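Local structure of putative glutaryl-CoA dehydrogenase (Thermus thermophilus, 2EBA) at residues N357-T360 and V361-Y364; N325-K328 and A329-A332. The protein belongs to the acyl-CoA dehydrogenase family of flavoproteins and binds flavin-adenine dinucleotide in an assembly of four subunits. One frame throughout, in Å; residues are numbered along the deposited sequence.

Interaction 1 (N357-T360 and V361-Y364); sequences NLET and VYTY. With FAD (flavin-adenine dinucleotide), chain I.
T360 and Y364 meet in the FAD pocket, where the last turn of helix 351-361 gives way to the loop before helix 368-380. Carbonyl O of T360 takes two backbone bonds. T363 N lies 2.6 Å from T360 O, well above the carbonyl plane. Y364 N lies 2.8 Å from the same T360 O, nearly in line with the C=O bond (172°). The first is an i to i+3 bond and the second an i to i+4 bond. Two residues before T360, L358 O accepts Y362 N at 2.9 Å. CG of Y364 stands between its backbone N and carbonyl carbon (chi1 70°), which folds the ring back against T360. T360 O then lies over one face of the ring, and T360 CG2 sits 3.5 Å from Y364 CD2.

The flavin packs against these two residues. FAD C6 approaches the edge of the Y364 ring in its plane, 3.6 Å from Y364 CD2. T360 CG2 packs on the flavin methyl C7M at 3.4 Å. T363 CG2 lies 3.6 Å from FAD O3', beside the ribityl chain. The hydroxyls are held from outside: T360 OG1 by S206, Y364 OH by R90 and S91, and T363 OG1 by R337 of the second subunit. The whole is a helix C-terminus whose T360 carbonyl accepts two backbone hydrogen bonds, set in the flavin pocket of an acyl-CoA dehydrogenase-family protein.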
loop_
_atom_site.group_PDB
_atom_site.type_symbol
_atom_site.label_atom_id
_atom_site.label_comp_id
_atom_site.label_asym_id
_atom_site.label_seq_id
_atom_site.Cartn_x
_atom_site.Cartn_y
_atom_site.Cartn_z
ATOM N N ASN A 357 14.861 -14.684 6.088
ATOM C CA ASN A 357 15.344 -14.344 7.421
ATOM C C ASN A 357 14.514 -13.212 8.027
ATOM O O ASN A 357 14.064 -13.302 9.176
ATOM C CB ASN A 357 16.807 -13.905 7.349
ATOM C CG ASN A 357 17.759 -15.070 7.228
ATOM O OD1 ASN A 357 18.937 -14.904 6.893
ATOM N ND2 ASN A 357 17.261 -16.253 7.518
ATOM N N LEU A 358 14.305 -12.150 7.245
ATOM C CA LEU A 358 13.551 -10.991 7.722
ATOM C C LEU A 358 12.110 -11.281 8.101
ATOM O O LEU A 358 11.475 -10.505 8.818
ATOM C CB LEU A 358 13.614 -9.860 6.699
ATOM C CG LEU A 358 14.961 -9.132 6.702
ATOM C CD1 LEU A 358 15.012 -8.132 5.565
ATOM C CD2 LEU A 358 15.165 -8.436 8.048
ATOM N N GLU A 359 11.596 -12.408 7.629
ATOM C CA GLU A 359 10.237 -12.799 7.966
ATOM C C GLU A 359 10.245 -13.111 9.480
ATOM O O GLU A 359 9.307 -12.774 10.198
ATOM C CB GLU A 359 9.840 -14.014 7.115
ATOM C CG GLU A 359 8.332 -14.236 6.921
ATOM C CD GLU A 359 7.646 -13.256 5.966
ATOM O OE1 GLU A 359 8.042 -13.172 4.784
ATOM O OE2 GLU A 359 6.684 -12.581 6.400
ATOM N N THR A 360 11.331 -13.719 9.959
ATOM C CA THR A 360 11.483 -14.048 11.380
ATOM C C THR A 360 11.680 -12.783 12.223
ATOM O O THR A 360 10.977 -12.564 13.219
ATOM C CB THR A 360 12.699 -14.983 11.604
ATOM O OG1 THR A 360 12.330 -16.333 11.292
ATOM C CG2 THR A 360 13.202 -14.895 13.039
ATOM N N VAL A 361 12.639 -11.961 11.816
ATOM C CA VAL A 361 12.935 -10.715 12.510
ATOM C C VAL A 361 11.661 -9.881 12.597
ATOM O O VAL A 361 11.423 -9.165 13.573
ATOM C CB VAL A 361 14.013 -9.920 11.760
ATOM C CG1 VAL A 361 14.403 -8.686 12.565
ATOM C CG2 VAL A 361 15.219 -10.809 11.489
ATOM N N TYR A 362 10.847 -9.985 11.558
ATOM C CA TYR A 362 9.581 -9.289 11.476
ATOM C C TYR A 362 8.600 -9.823 12.526
ATOM O O TYR A 362 7.662 -9.140 12.918
ATOM C CB TYR A 362 9.024 -9.485 10.068
ATOM C CG TYR A 362 7.685 -8.864 9.810
ATOM C CD1 TYR A 362 7.491 -7.488 9.908
ATOM C CD2 TYR A 362 6.609 -9.655 9.431
ATOM C CE1 TYR A 362 6.250 -6.929 9.630
ATOM C CE2 TYR A 362 5.376 -9.106 9.151
ATOM C CZ TYR A 362 5.201 -7.757 9.252
ATOM O OH TYR A 362 3.958 -7.262 8.982
ATOM N N THR A 363 8.848 -11.041 12.991
ATOM C CA THR A 363 8.001 -11.698 13.975
ATOM C C THR A 363 8.483 -11.663 15.435
ATOM O O THR A 363 7.739 -11.256 16.328
ATOM C CB THR A 363 7.779 -13.164 13.554
ATOM O OG1 THR A 363 6.951 -13.193 12.389
ATOM C CG2 THR A 363 7.112 -13.955 14.654
ATOM N N TYR A 364 9.714 -12.094 15.684
ATOM C CA TYR A 364 10.200 -12.118 17.054
ATOM C C TYR A 364 10.562 -10.756 17.621
ATOM O O TYR A 364 10.608 -9.765 16.900
ATOM C CB TYR A 364 11.370 -13.108 17.207
ATOM C CG TYR A 364 12.706 -12.769 16.559
ATOM C CD1 TYR A 364 13.075 -11.454 16.248
ATOM C CD2 TYR A 364 13.644 -13.775 16.334
ATOM C CE1 TYR A 364 14.346 -11.167 15.736
ATOM C CE2 TYR A 364 14.905 -13.496 15.826
ATOM C CZ TYR A 364 15.251 -12.197 15.530
ATOM O OH TYR A 364 16.500 -11.951 15.016
HETATM P PA FAD I . 1.363 -15.276 18.338
HETATM O O1A FAD I . 0.210 -16.246 18.477
HETATM O O2A FAD I . 1.842 -14.473 19.521
HETATM O O5B FAD I . 1.014 -14.297 17.094
HETATM C C5B FAD I . 0.491 -14.674 15.931
HETATM C C4B FAD I . -0.151 -13.628 15.056
HETATM O O4B FAD I . -1.142 -12.740 15.926
HETATM C C3B FAD I . 0.901 -12.396 14.958
HETATM O O3B FAD I . 0.518 -11.707 13.773
HETATM C C2B FAD I . 0.587 -11.298 16.000
HETATM O O2B FAD I . 0.760 -10.024 15.508
HETATM C C1B FAD I . -0.910 -11.458 16.085
HETATM N N9A FAD I . -1.294 -11.006 17.491
HETATM C C8A FAD I . -0.894 -11.560 18.625
HETATM N N7A FAD I . -1.499 -10.862 19.642
HETATM C C5A FAD I . -2.282 -9.884 19.108
HETATM C C6A FAD I . -3.137 -8.866 19.649
HETATM N N6A FAD I . -3.294 -8.713 20.975
HETATM N N1A FAD I . -3.802 -8.025 18.791
HETATM C C2A FAD I . -3.665 -8.144 17.436
HETATM N N3A FAD I . -2.852 -9.109 16.894
HETATM C C4A FAD I . -2.165 -9.990 17.710
HETATM N N1 FAD I . 11.374 -15.955 21.892
HETATM C C2 FAD I . 12.182 -15.848 22.999
HETATM O O2 FAD I . 11.688 -15.582 24.109
HETATM N N3 FAD I . 13.532 -16.039 22.886
HETATM C C4 FAD I . 14.100 -16.340 21.672
HETATM O O4 FAD I . 15.331 -16.524 21.593
HETATM C C4X FAD I . 13.289 -16.459 20.523
HETATM N N5 FAD I . 13.829 -16.784 19.296
HETATM C C5X FAD I . 13.039 -16.938 18.182
HETATM C C6 FAD I . 13.624 -17.309 16.945
HETATM C C7 FAD I . 12.814 -17.500 15.797
HETATM C C7M FAD I . 13.507 -17.913 14.516
HETATM C C8 FAD I . 11.399 -17.306 15.883
HETATM C C8M FAD I . 10.459 -17.491 14.710
HETATM C C9 FAD I . 10.827 -16.934 17.111
HETATM C C9A FAD I . 11.620 -16.743 18.292
HETATM N N10 FAD I . 11.073 -16.396 19.545
HETATM C C10 FAD I . 11.885 -16.260 20.648
HETATM C "C1'" FAD I . 9.629 -16.200 19.736
HETATM C "C2'" FAD I . 9.067 -14.981 19.064
HETATM O "O2'" FAD I . 9.289 -13.849 19.889
HETATM C "C3'" FAD I . 7.616 -15.258 18.801
HETATM O "O3'" FAD I . 7.525 -15.972 17.571
HETATM C "C4'" FAD I . 6.750 -14.009 18.696
HETATM O "O4'" FAD I . 6.413 -13.520 19.998
HETATM C "C5'" FAD I . 5.462 -14.314 17.956
HETATM O "O5'" FAD I . 4.588 -15.043 18.794
HETATM P P FAD I . 3.962 -16.493 18.428
HETATM O O1P FAD I . 4.799 -17.211 17.415
HETATM O O2P FAD I . 3.714 -17.207 19.734
HETATM O O3P FAD I . 2.594 -16.101 17.692
#

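Interaction 2 (N325-K328 and A329-A332); sequences NVWK and ALQA
Q331 lies across one face of the W327 ring, one turn further along the same helix. The glutamine amide stacks on the indole, with the two planes 15° apart. Q331 CD stands 3.3 Å above the ring plane, displaced toward the rim. Q331 CG makes a CH-pi contact, 3.7 Å from the centroid of the six-membered W327 ring and almost on its normal. With W327 CG anti to the backbone N (chi1 -177°) and Q331 CG beside its own N (chi1 -64°), the glutamine chain runs out extended across the indole face. L330 meets the indole differently: its CD2 comes to the ring edge, 3.8 Å from W327 CZ3.

Regular i to i+4 bonds set this spacing. Q331 N binds W327 O at 2.8 Å, and L330 N binds V326 O at 2.8 Å. A329 N and A332 N bond likewise to N325 O and K328 O. K328 has a fully extended chain, and its NZ forms salt bridges to E296 of its own chain and to E296 of the third subunit.

The indole also meets the H368 ring edge to face. Within the chain, V326, A329 and L330 face helix 351-361, K328, Q331 and A332 touch helix 281-309, and N325 and V326 pack on helix 235-269.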
loop_
_atom_site.group_PDB
_atom_site.type_symbol
_atom_site.label_atom_id
_atom_site.label_comp_id
_atom_site.label_asym_id
_atom_site.label_seq_id
_atom_site.Cartn_x
_atom_site.Cartn_y
_atom_site.Cartn_z
ATOM N N ASN A 325 11.860 -0.084 10.798
ATOM C CA ASN A 325 13.016 -0.602 10.085
ATOM C C ASN A 325 12.900 -2.034 9.581
ATOM O O ASN A 325 13.292 -2.333 8.456
ATOM C CB ASN A 325 14.284 -0.452 10.944
ATOM C CG ASN A 325 14.658 1.004 11.181
ATOM O OD1 ASN A 325 15.697 1.303 11.777
ATOM N ND2 ASN A 325 13.814 1.915 10.714
ATOM N N VAL A 326 12.380 -2.932 10.403
ATOM C CA VAL A 326 12.258 -4.319 9.968
ATOM C C VAL A 326 11.234 -4.439 8.837
ATOM O O VAL A 326 11.476 -5.134 7.849
ATOM C CB VAL A 326 11.896 -5.249 11.173
ATOM C CG1 VAL A 326 11.741 -6.701 10.709
ATOM C CG2 VAL A 326 12.997 -5.149 12.242
ATOM N N TRP A 327 10.111 -3.735 8.973
ATOM C CA TRP A 327 9.062 -3.758 7.970
ATOM C C TRP A 327 9.640 -3.337 6.635
ATOM O O TRP A 327 9.426 -3.988 5.611
ATOM C CB TRP A 327 7.951 -2.781 8.348
ATOM C CG TRP A 327 6.797 -2.784 7.410
ATOM C CD1 TRP A 327 6.023 -1.712 7.061
ATOM C CD2 TRP A 327 6.216 -3.925 6.767
ATOM N NE1 TRP A 327 4.995 -2.116 6.246
ATOM C CE2 TRP A 327 5.087 -3.470 6.050
ATOM C CE3 TRP A 327 6.541 -5.295 6.729
ATOM C CZ2 TRP A 327 4.273 -4.336 5.303
ATOM C CZ3 TRP A 327 5.728 -6.163 5.979
ATOM C CH2 TRP A 327 4.611 -5.676 5.281
ATOM N N LYS A 328 10.372 -2.229 6.660
ATOM C CA LYS A 328 10.993 -1.677 5.461
ATOM C C LYS A 328 11.988 -2.641 4.849
ATOM O O LYS A 328 11.996 -2.833 3.642
ATOM C CB LYS A 328 11.667 -0.335 5.781
ATOM C CG LYS A 328 10.662 0.761 6.076
ATOM C CD LYS A 328 11.293 2.048 6.558
ATOM C CE LYS A 328 10.209 3.044 6.884
ATOM N NZ LYS A 328 10.816 4.306 7.380
ATOM N N ALA A 329 12.821 -3.254 5.680
ATOM C CA ALA A 329 13.799 -4.203 5.190
ATOM C C ALA A 329 13.094 -5.440 4.616
ATOM O O ALA A 329 13.546 -6.010 3.635
ATOM C CB ALA A 329 14.758 -4.605 6.315
ATOM N N LEU A 330 11.999 -5.870 5.231
ATOM C CA LEU A 330 11.285 -7.023 4.703
ATOM C C LEU A 330 10.676 -6.616 3.351
ATOM O O LEU A 330 10.782 -7.333 2.362
ATOM C CB LEU A 330 10.177 -7.486 5.672
ATOM C CG LEU A 330 9.313 -8.687 5.242
ATOM C CD1 LEU A 330 10.170 -9.929 5.008
ATOM C CD2 LEU A 330 8.294 -8.974 6.297
ATOM N N GLN A 331 10.058 -5.448 3.297
ATOM C CA GLN A 331 9.466 -5.016 2.042
ATOM C C GLN A 331 10.539 -4.877 0.953
ATOM O O GLN A 331 10.331 -5.256 -0.195
ATOM C CB GLN A 331 8.740 -3.691 2.248
ATOM C CG GLN A 331 7.548 -3.767 3.193
ATOM C CD GLN A 331 7.013 -2.384 3.571
ATOM O OE1 GLN A 331 7.629 -1.652 4.358
ATOM N NE2 GLN A 331 5.869 -2.013 2.999
ATOM N N ALA A 332 11.699 -4.351 1.319
ATOM C CA ALA A 332 12.777 -4.157 0.359
ATOM C C ALA A 332 13.361 -5.467 -0.128
ATOM O O ALA A 332 13.807 -5.564 -1.263
ATOM C CB ALA A 332 13.876 -3.303 0.974
#

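How the interactions relate
Both interactions are local contacts of the helical C-terminal family region, and they join directly. Y362 CE1 lies 3.3 Å from W327 CE3, on the ring face opposite Q331, and the ring planes are about 20° apart. L330 CD2 also touches Y362 CG at 3.6 Å. Interaction 1 is wholly buried and lies nearer the centre of the chain. It is built from the end of helix 351-361, hydroxyls and the flavin. Interaction 2 is a continuous mid-helix turn about 11 Å from FAD, measured from the W327 side chain. It is also mostly buried, with W327 and Q331 partly exposed. Each reaches a different subunit: 357-364 the second, 325-332 the third.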